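PDB 6VJ5: ESX-5 secretion-associated protein EspG5 from Mycobacterium marinum, which acts as a specific cytoplasmic chaperone for cognate PE/PPE protein dimers, preventing their aggregation and supporting their secretion. Local coordinates for residues 12-17 with 133-138; 32-37 with 107-112. All coordinates share one frame; numbering follows the deposited sequence.

Contact 1. Residues 12-17 with 133-138; sequences VNVDGF and VGNDIT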
ATOM      1  N   VAL C  12      -0.569  19.759 -11.685  1.00 56.58           N
ATOM      2  CA  VAL C  12      -0.336  18.371 -12.054  1.00 58.71           C
ATOM      3  C   VAL C  12      -1.590  17.580 -11.716  1.00 52.09           C
ATOM      4  O   VAL C  12      -2.372  17.959 -10.843  1.00 54.64           O
ATOM      5  CB  VAL C  12       0.889  17.775 -11.330  1.00 70.70           C
ATOM      6  CG1 VAL C  12       2.131  18.601 -11.621  1.00 69.50           C
ATOM      7  CG2 VAL C  12       0.628  17.696  -9.830  1.00 66.22           C
ATOM      8  N   ASN C  13      -1.780  16.469 -12.420  1.00 56.33           N
ATOM      9  CA  ASN C  13      -2.848  15.554 -12.048  1.00 57.19           C
ATOM     10  C   ASN C  13      -2.427  14.760 -10.810  1.00 61.97           C
ATOM     11  O   ASN C  13      -1.339  14.946 -10.256  1.00 55.34           O
ATOM     12  CB  ASN C  13      -3.228  14.658 -13.228  1.00 50.85           C
ATOM     13  CG  ASN C  13      -2.084  13.801 -13.724  1.00 65.29           C
ATOM     14  OD1 ASN C  13      -1.179  13.445 -12.973  1.00 80.31           O
ATOM     15  ND2 ASN C  13      -2.133  13.449 -15.005  1.00 64.67           N
ATOM     16  N   VAL C  14      -3.316  13.880 -10.347  1.00 65.99           N
ATOM     17  CA  VAL C  14      -3.062  13.155  -9.107  1.00 64.10           C
ATOM     18  C   VAL C  14      -1.861  12.230  -9.264  1.00 64.27           C
ATOM     19  O   VAL C  14      -1.071  12.054  -8.329  1.00 64.06           O
ATOM     20  CB  VAL C  14      -4.324  12.384  -8.683  1.00 61.80           C
ATOM     21  CG1 VAL C  14      -4.042  11.490  -7.482  1.00 78.36           C
ATOM     22  CG2 VAL C  14      -5.455  13.352  -8.363  1.00 66.15           C
ATOM     23  N   ASP C  15      -1.704  11.629 -10.444  1.00 68.20           N
ATOM     24  CA  ASP C  15      -0.543  10.782 -10.697  1.00 69.47           C
ATOM     25  C   ASP C  15       0.744  11.591 -10.620  1.00 64.76           C
ATOM     26  O   ASP C  15       1.713  11.178  -9.975  1.00 63.60           O
ATOM     27  CB  ASP C  15      -0.678  10.108 -12.065  1.00 75.75           C
ATOM     28  CG  ASP C  15      -1.656   8.953 -12.052  1.00 80.57           C
ATOM     29  OD1 ASP C  15      -1.797   8.306 -10.993  1.00 77.79           O
ATOM     30  OD2 ASP C  15      -2.279   8.688 -13.103  1.00 79.86           O
ATOM     31  N   GLY C  16       0.771  12.755 -11.273  1.00 62.72           N
ATOM     32  CA  GLY C  16       1.976  13.566 -11.268  1.00 61.04           C
ATOM     33  C   GLY C  16       2.348  14.063  -9.885  1.00 61.91           C
ATOM     34  O   GLY C  16       3.527  14.100  -9.525  1.00 62.39           O
ATOM     35  N   PHE C  17       1.351  14.450  -9.088  1.00 57.32           N
ATOM     36  CA  PHE C  17       1.657  14.909  -7.739  1.00 60.42           C
ATOM     37  C   PHE C  17       2.278  13.799  -6.904  1.00 70.28           C
ATOM     38  O   PHE C  17       3.116  14.066  -6.034  1.00 68.13           O
ATOM     39  CB  PHE C  17       0.402  15.428  -7.048  1.00 52.69           C
ATOM     40  CG  PHE C  17       0.688  16.188  -5.790  1.00 49.43           C
ATOM     41  CD1 PHE C  17       0.911  15.522  -4.596  1.00 59.31           C
ATOM     42  CD2 PHE C  17       0.754  17.567  -5.806  1.00 61.38           C
ATOM     43  CE1 PHE C  17       1.182  16.221  -3.439  1.00 63.16           C
ATOM     44  CE2 PHE C  17       1.026  18.272  -4.650  1.00 56.74           C
ATOM     45  CZ  PHE C  17       1.241  17.598  -3.466  1.00 58.06           C
ATOM     46  N   VAL C 133      -8.939  20.386  -7.615  1.00 53.56           N
ATOM     47  CA  VAL C 133     -10.226  20.420  -8.300  1.00 44.10           C
ATOM     48  C   VAL C 133     -10.254  19.247  -9.271  1.00 47.51           C
ATOM     49  O   VAL C 133      -9.336  19.089 -10.080  1.00 59.77           O
ATOM     50  CB  VAL C 133     -10.454  21.739  -9.063  1.00 56.53           C
ATOM     51  CG1 VAL C 133     -11.767  21.669  -9.840  1.00 45.17           C
ATOM     52  CG2 VAL C 133     -10.445  22.919  -8.109  1.00 53.79           C
ATOM     53  N   GLY C 134     -11.299  18.440  -9.207  1.00 49.45           N
ATOM     54  CA  GLY C 134     -11.321  17.246 -10.031  1.00 53.94           C
ATOM     55  C   GLY C 134     -10.118  16.388  -9.683  1.00 63.36           C
ATOM     56  O   GLY C 134      -9.917  15.981  -8.533  1.00 52.60           O
ATOM     57  N   ASN C 135      -9.281  16.108 -10.676  1.00 58.04           N
ATOM     58  CA  ASN C 135      -8.083  15.307 -10.465  1.00 65.64           C
ATOM     59  C   ASN C 135      -6.817  16.119 -10.683  1.00 58.43           C
ATOM     60  O   ASN C 135      -5.754  15.544 -10.933  1.00 57.00           O
ATOM     61  CB  ASN C 135      -8.142  14.079 -11.370  1.00 58.12           C
ATOM     62  CG  ASN C 135      -9.190  13.081 -10.899  1.00 57.73           C
ATOM     63  OD1 ASN C 135      -9.464  12.976  -9.700  1.00 65.09           O
ATOM     64  ND2 ASN C 135      -9.792  12.362 -11.835  1.00 61.72           N
ATOM     65  N   ASP C 136      -6.908  17.438 -10.549  1.00 52.95           N
ATOM     66  CA  ASP C 136      -5.787  18.341 -10.727  1.00 50.43           C
ATOM     67  C   ASP C 136      -5.489  19.051  -9.420  1.00 57.09           C
ATOM     68  O   ASP C 136      -6.403  19.425  -8.679  1.00 56.45           O
ATOM     69  CB  ASP C 136      -6.094  19.351 -11.831  1.00 56.32           C
ATOM     70  CG  ASP C 136      -6.189  18.698 -13.190  1.00 64.93           C
ATOM     71  OD1 ASP C 136      -5.202  18.054 -13.602  1.00 68.13           O
ATOM     72  OD2 ASP C 136      -7.257  18.798 -13.832  1.00 68.86           O
ATOM     73  N   ILE C 137      -4.203  19.217  -9.142  1.00 60.52           N
ATOM     74  CA  ILE C 137      -3.717  19.935  -7.974  1.00 60.33           C
ATOM     75  C   ILE C 137      -2.824  21.065  -8.469  1.00 59.26           C
ATOM     76  O   ILE C 137      -2.026  20.876  -9.393  1.00 56.55           O
ATOM     77  CB  ILE C 137      -2.956  19.000  -7.011  1.00 63.13           C
ATOM     78  CG1 ILE C 137      -3.890  17.906  -6.476  1.00 63.11           C
ATOM     79  CG2 ILE C 137      -2.372  19.799  -5.858  1.00 55.38           C
ATOM     80  CD1 ILE C 137      -3.179  16.650  -5.989  1.00 60.87           C
ATOM     81  N   THR C 138      -2.982  22.243  -7.869  1.00 60.60           N
ATOM     82  CA  THR C 138      -2.215  23.434  -8.216  1.00 58.13           C
ATOM     83  C   THR C 138      -1.438  23.860  -6.981  1.00 59.14           C
ATOM     84  O   THR C 138      -2.033  24.083  -5.920  1.00 63.07           O
ATOM     85  CB  THR C 138      -3.130  24.566  -8.686  1.00 60.22           C
ATOM     86  OG1 THR C 138      -3.649  24.262  -9.986  1.00 64.30           O
ATOM     87  CG2 THR C 138      -2.375  25.891  -8.743  1.00 63.61           C
TER
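At the edge of the large antiparallel sheet, the N-terminal strand 10-13 pairs with strand 136-141, and helix 14-23 follows it directly. Val-12 and Ile-137 form an antiparallel hydrogen-bonded pair closed by two backbone bonds, Val-12 N to Ile-137 O at 2.9 Å and Ile-137 N to Val-12 O at 2.8 Å, the second almost straight (174° at the hydrogen). The following pair, Asn-13 with Asp-136, is non-hydrogen-bonded, and its CA atoms approach to 4.3 Å. Here the backbones also meet through CA-H...O contacts, in which Asn-13 CA faces Asn-135 O at 3.1 Å and Asp-136 CA faces Val-12 O.

Asn-13 is also the N-cap of the helix. Its CG lies between the backbone N and the carbonyl carbon (chi1 60°), and Asn-13 OD1 accepts from Gly-16 N at 2.7 Å, with the donor nearly in line with the side-chain carbonyl. Strand pairing and helix start thus share one residue. Beside it, Val-14 lays CG2 against the backbone of Asn-135, 3.4 Å from Asn-135 O.

On the sheet face carrying Val-12 and Ile-137, the first helical turn brings Phe-17 against Ile-137, and the two side chains cross at about a right angle. Ile-137 CG2 touches the Phe-17 ring at CD2 (3.8 Å) and CE2, while Ile-137 CD1 reaches CB and CG of Phe-17, so both branches of the isoleucine bear on the phenylalanine.

Next to the helix start, the type II' turn from Val-133 to Asp-136, with Gly-134 at positive phi, connects to strand 126-133, whose Arg-132 touches Val-14 and Ile-137. Phe-17 continues onto Met-75 and Leu-78 of helix 69-79, joining the sheet edge to both helices.

Contact 2. Residues 32-37 with 107-112; sequences ELRCRP and GSRDIP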
ATOM      1  N   GLU C  32      -6.459  15.980   2.864  1.00 52.66           N
ATOM      2  CA  GLU C  32      -7.553  16.575   2.101  1.00 47.90           C
ATOM      3  C   GLU C  32      -7.258  16.615   0.607  1.00 49.76           C
ATOM      4  O   GLU C  32      -8.191  16.628  -0.205  1.00 50.75           O
ATOM      5  CB  GLU C  32      -7.847  17.986   2.608  1.00 54.09           C
ATOM      6  CG  GLU C  32      -8.472  18.037   3.990  1.00 45.63           C
ATOM      7  CD  GLU C  32      -7.451  17.951   5.097  1.00 56.13           C
ATOM      8  OE1 GLU C  32      -6.257  17.797   4.782  1.00 53.49           O
ATOM      9  OE2 GLU C  32      -7.844  18.040   6.279  1.00 43.61           O
ATOM     10  N   LEU C  33      -5.985  16.651   0.221  1.00 50.72           N
ATOM     11  CA  LEU C  33      -5.632  16.548  -1.190  1.00 46.26           C
ATOM     12  C   LEU C  33      -5.836  15.144  -1.734  1.00 50.52           C
ATOM     13  O   LEU C  33      -5.818  14.961  -2.958  1.00 46.19           O
ATOM     14  CB  LEU C  33      -4.183  16.975  -1.390  1.00 55.49           C
ATOM     15  CG  LEU C  33      -3.906  18.444  -1.078  1.00 56.67           C
ATOM     16  CD1 LEU C  33      -2.438  18.655  -0.794  1.00 56.89           C
ATOM     17  CD2 LEU C  33      -4.365  19.297  -2.248  1.00 62.95           C
ATOM     18  N   ARG C  34      -6.007  14.160  -0.850  1.00 46.13           N
ATOM     19  CA  ARG C  34      -6.370  12.799  -1.228  1.00 50.82           C
ATOM     20  C   ARG C  34      -5.488  12.282  -2.362  1.00 48.20           C
ATOM     21  O   ARG C  34      -5.969  11.804  -3.393  1.00 51.93           O
ATOM     22  CB  ARG C  34      -7.850  12.734  -1.598  1.00 50.26           C
ATOM     23  CG  ARG C  34      -8.430  11.338  -1.625  1.00 55.05           C
ATOM     24  CD  ARG C  34      -9.942  11.382  -1.754  1.00 56.40           C
ATOM     25  NE  ARG C  34     -10.621  11.591  -0.476  1.00 52.53           N
ATOM     26  CZ  ARG C  34     -11.940  11.528  -0.321  1.00 47.55           C
ATOM     27  NH1 ARG C  34     -12.709  11.267  -1.367  1.00 48.91           N
ATOM     28  NH2 ARG C  34     -12.491  11.727   0.869  1.00 48.03           N
ATOM     29  N   CYS C  35      -4.179  12.361  -2.159  1.00 60.22           N
ATOM     30  CA  CYS C  35      -3.246  11.774  -3.108  1.00 65.27           C
ATOM     31  C   CYS C  35      -2.878  10.360  -2.683  1.00 55.47           C
ATOM     32  O   CYS C  35      -3.131   9.936  -1.552  1.00 57.20           O
ATOM     33  CB  CYS C  35      -1.993  12.633  -3.222  1.00 63.67           C
ATOM     34  SG  CYS C  35      -2.321  14.253  -3.925  1.00 85.82           S
ATOM     35  N   ARG C  36      -2.293   9.618  -3.612  1.00 68.36           N
ATOM     36  CA  ARG C  36      -1.789   8.295  -3.274  1.00 72.45           C
ATOM     37  C   ARG C  36      -0.627   8.459  -2.301  1.00 62.96           C
ATOM     38  O   ARG C  36       0.225   9.333  -2.506  1.00 66.16           O
ATOM     39  CB  ARG C  36      -1.338   7.541  -4.520  1.00 68.53           C
ATOM     40  CG  ARG C  36      -1.970   6.155  -4.652  1.00 72.43           C
ATOM     41  CD  ARG C  36      -1.281   5.331  -5.734  1.00 78.31           C
ATOM     42  NE  ARG C  36      -1.185   6.047  -7.004  1.00 87.26           N
ATOM     43  CZ  ARG C  36      -0.349   5.722  -7.986  1.00 88.55           C
ATOM     44  NH1 ARG C  36      -0.328   6.432  -9.105  1.00 85.11           N
ATOM     45  NH2 ARG C  36       0.474   4.689  -7.849  1.00 79.46           N
ATOM     46  N   PRO C  37      -0.570   7.686  -1.220  1.00 64.64           N
ATOM     47  CA  PRO C  37       0.623   7.724  -0.372  1.00 74.31           C
ATOM     48  C   PRO C  37       1.812   7.159  -1.130  1.00 60.23           C
ATOM     49  O   PRO C  37       1.669   6.298  -2.003  1.00 59.31           O
ATOM     50  CB  PRO C  37       0.246   6.851   0.830  1.00 69.75           C
ATOM     51  CG  PRO C  37      -0.805   5.924   0.309  1.00 65.56           C
ATOM     52  CD  PRO C  37      -1.549   6.677  -0.770  1.00 64.28           C
ATOM     53  N   GLY C 107     -10.676   2.740  -1.676  1.00 50.00           N
ATOM     54  CA  GLY C 107      -9.588   3.698  -1.603  1.00 47.50           C
ATOM     55  C   GLY C 107      -9.508   4.642  -2.779  1.00 58.34           C
ATOM     56  O   GLY C 107      -8.422   5.140  -3.094  1.00 56.70           O
ATOM     57  N   SER C 108     -10.630   4.896  -3.448  1.00 54.71           N
ATOM     58  CA  SER C 108     -10.632   5.812  -4.577  1.00 53.84           C
ATOM     59  C   SER C 108     -10.030   7.149  -4.169  1.00 46.06           C
ATOM     60  O   SER C 108     -10.300   7.668  -3.087  1.00 48.35           O
ATOM     61  CB  SER C 108     -12.060   6.013  -5.088  1.00 55.23           C
ATOM     62  OG  SER C 108     -12.076   6.874  -6.211  1.00 47.34           O
ATOM     63  N   ARG C 109      -9.196   7.702  -5.036  1.00 52.86           N
ATOM     64  CA  ARG C 109      -8.645   9.029  -4.802  1.00 48.49           C
ATOM     65  C   ARG C 109      -9.509  10.122  -5.419  1.00 58.86           C
ATOM     66  O   ARG C 109      -9.157  11.301  -5.317  1.00 51.88           O
ATOM     67  CB  ARG C 109      -7.215   9.099  -5.342  1.00 53.06           C
ATOM     68  CG  ARG C 109      -6.301   7.973  -4.832  1.00 54.83           C
ATOM     69  CD  ARG C 109      -5.820   8.216  -3.402  1.00 52.76           C
ATOM     70  NE  ARG C 109      -6.765   7.765  -2.381  1.00 48.70           N
ATOM     71  CZ  ARG C 109      -6.615   7.998  -1.079  1.00 56.58           C
ATOM     72  NH1 ARG C 109      -5.561   8.678  -0.645  1.00 55.71           N
ATOM     73  NH2 ARG C 109      -7.518   7.559  -0.208  1.00 52.65           N
ATOM     74  N   ASP C 110     -10.633   9.764  -6.042  1.00 52.41           N
ATOM     75  CA  ASP C 110     -11.526  10.772  -6.589  1.00 58.41           C
ATOM     76  C   ASP C 110     -12.120  11.620  -5.467  1.00 54.31           C
ATOM     77  O   ASP C 110     -12.206  11.199  -4.308  1.00 55.32           O
ATOM     78  CB  ASP C 110     -12.674  10.139  -7.378  1.00 46.81           C
ATOM     79  CG  ASP C 110     -12.223   9.484  -8.664  1.00 49.63           C
ATOM     80  OD1 ASP C 110     -11.177   9.882  -9.225  1.00 63.52           O
ATOM     81  OD2 ASP C 110     -12.944   8.571  -9.119  1.00 55.52           O
ATOM     82  N   ILE C 111     -12.547  12.819  -5.833  1.00 51.23           N
ATOM     83  CA  ILE C 111     -13.342  13.671  -4.949  1.00 54.46           C
ATOM     84  C   ILE C 111     -14.620  14.023  -5.687  1.00 49.98           C
ATOM     85  O   ILE C 111     -14.701  13.896  -6.923  1.00 45.49           O
ATOM     86  CB  ILE C 111     -12.562  14.933  -4.513  1.00 54.86           C
ATOM     87  CG1 ILE C 111     -12.087  15.741  -5.719  1.00 44.32           C
ATOM     88  CG2 ILE C 111     -11.372  14.556  -3.643  1.00 50.97           C
ATOM     89  CD1 ILE C 111     -11.395  17.040  -5.338  1.00 48.61           C
ATOM     90  N   PRO C 112     -15.655  14.461  -4.967  1.00 56.36           N
ATOM     91  CA  PRO C 112     -16.924  14.785  -5.633  1.00 55.15           C
ATOM     92  C   PRO C 112     -16.750  15.913  -6.641  1.00 44.03           C
ATOM     93  O   PRO C 112     -16.023  16.878  -6.401  1.00 45.86           O
ATOM     94  CB  PRO C 112     -17.843  15.197  -4.476  1.00 54.53           C
ATOM     95  CG  PRO C 112     -17.239  14.540  -3.259  1.00 49.58           C
ATOM     96  CD  PRO C 112     -15.749  14.580  -3.500  1.00 51.08           C
TER
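The guanidinium of Arg-109 carries the aliphatic part of Arg-34 on one face: Arg-34 CG sits over its centre, 3.8 Å from Arg-109 CZ. At its edge, Arg-109 NH1 donates to Cys-35 O at 2.9 Å; the acceptor lies in the guanidinium plane, although the donor stands above the carbonyl plane. Arg-109 NE gives a longer bond, 3.2 Å to Gly-107 O. Bends at chi2 (-77°) and chi3 (85°) fold the arginine back, bringing NE within reach of its own loop.

The guanidinium of Arg-34 is also used at its edge. Arg-34 NH1 donates to Asp-110 O at 3.0 Å, in the carbonyl plane, and the same nitrogen bonds to Gly-97 O. Arg-34 CD rests against Ile-111 CG2 at 4.0 Å. Next to Arg-109, Ser-108 OG accepts from Asp-110 N at 3.2 Å in an ST turn, and it also bonds to Gln-104.

Arg-34 CG, not its guanidinium, lies over the Arg-109 face, and Arg-34 NE stays 5.1 Å from Arg-109 NH2, which probably limits repulsion between the two. Across the segments each cation meets a peptide carbonyl, a neutral acceptor that probably stabilises it without cancelling its charge. The counter-charge for Arg-109 comes from outside both segments, where its NH1 pairs with an acidic side chain of another protein chain.

Overall arrangement
Contact 1 pairs the outermost strand 10-13 and the helix start behind it with strand 136-141, whereas contact 2 brings together two loops, one starting at a short 3-10 segment, and is nested in the chain segment that contact 1 closes. Their centres lie about 10 Å apart, and both are partly buried. Contact 1 combines backbone pairing with apolar packing and meets no other protein chain; contact 2 relies on arginines donating to carbonyls and borders a partner chain. They meet directly: Cys-35 packs against both Phe-17 and Ile-137, and Arg-36 forms a salt bridge with Asp-15. Arg-132, on strand 126-133, bonds to backbone carbonyls of both loops and touches side chains of contact 1.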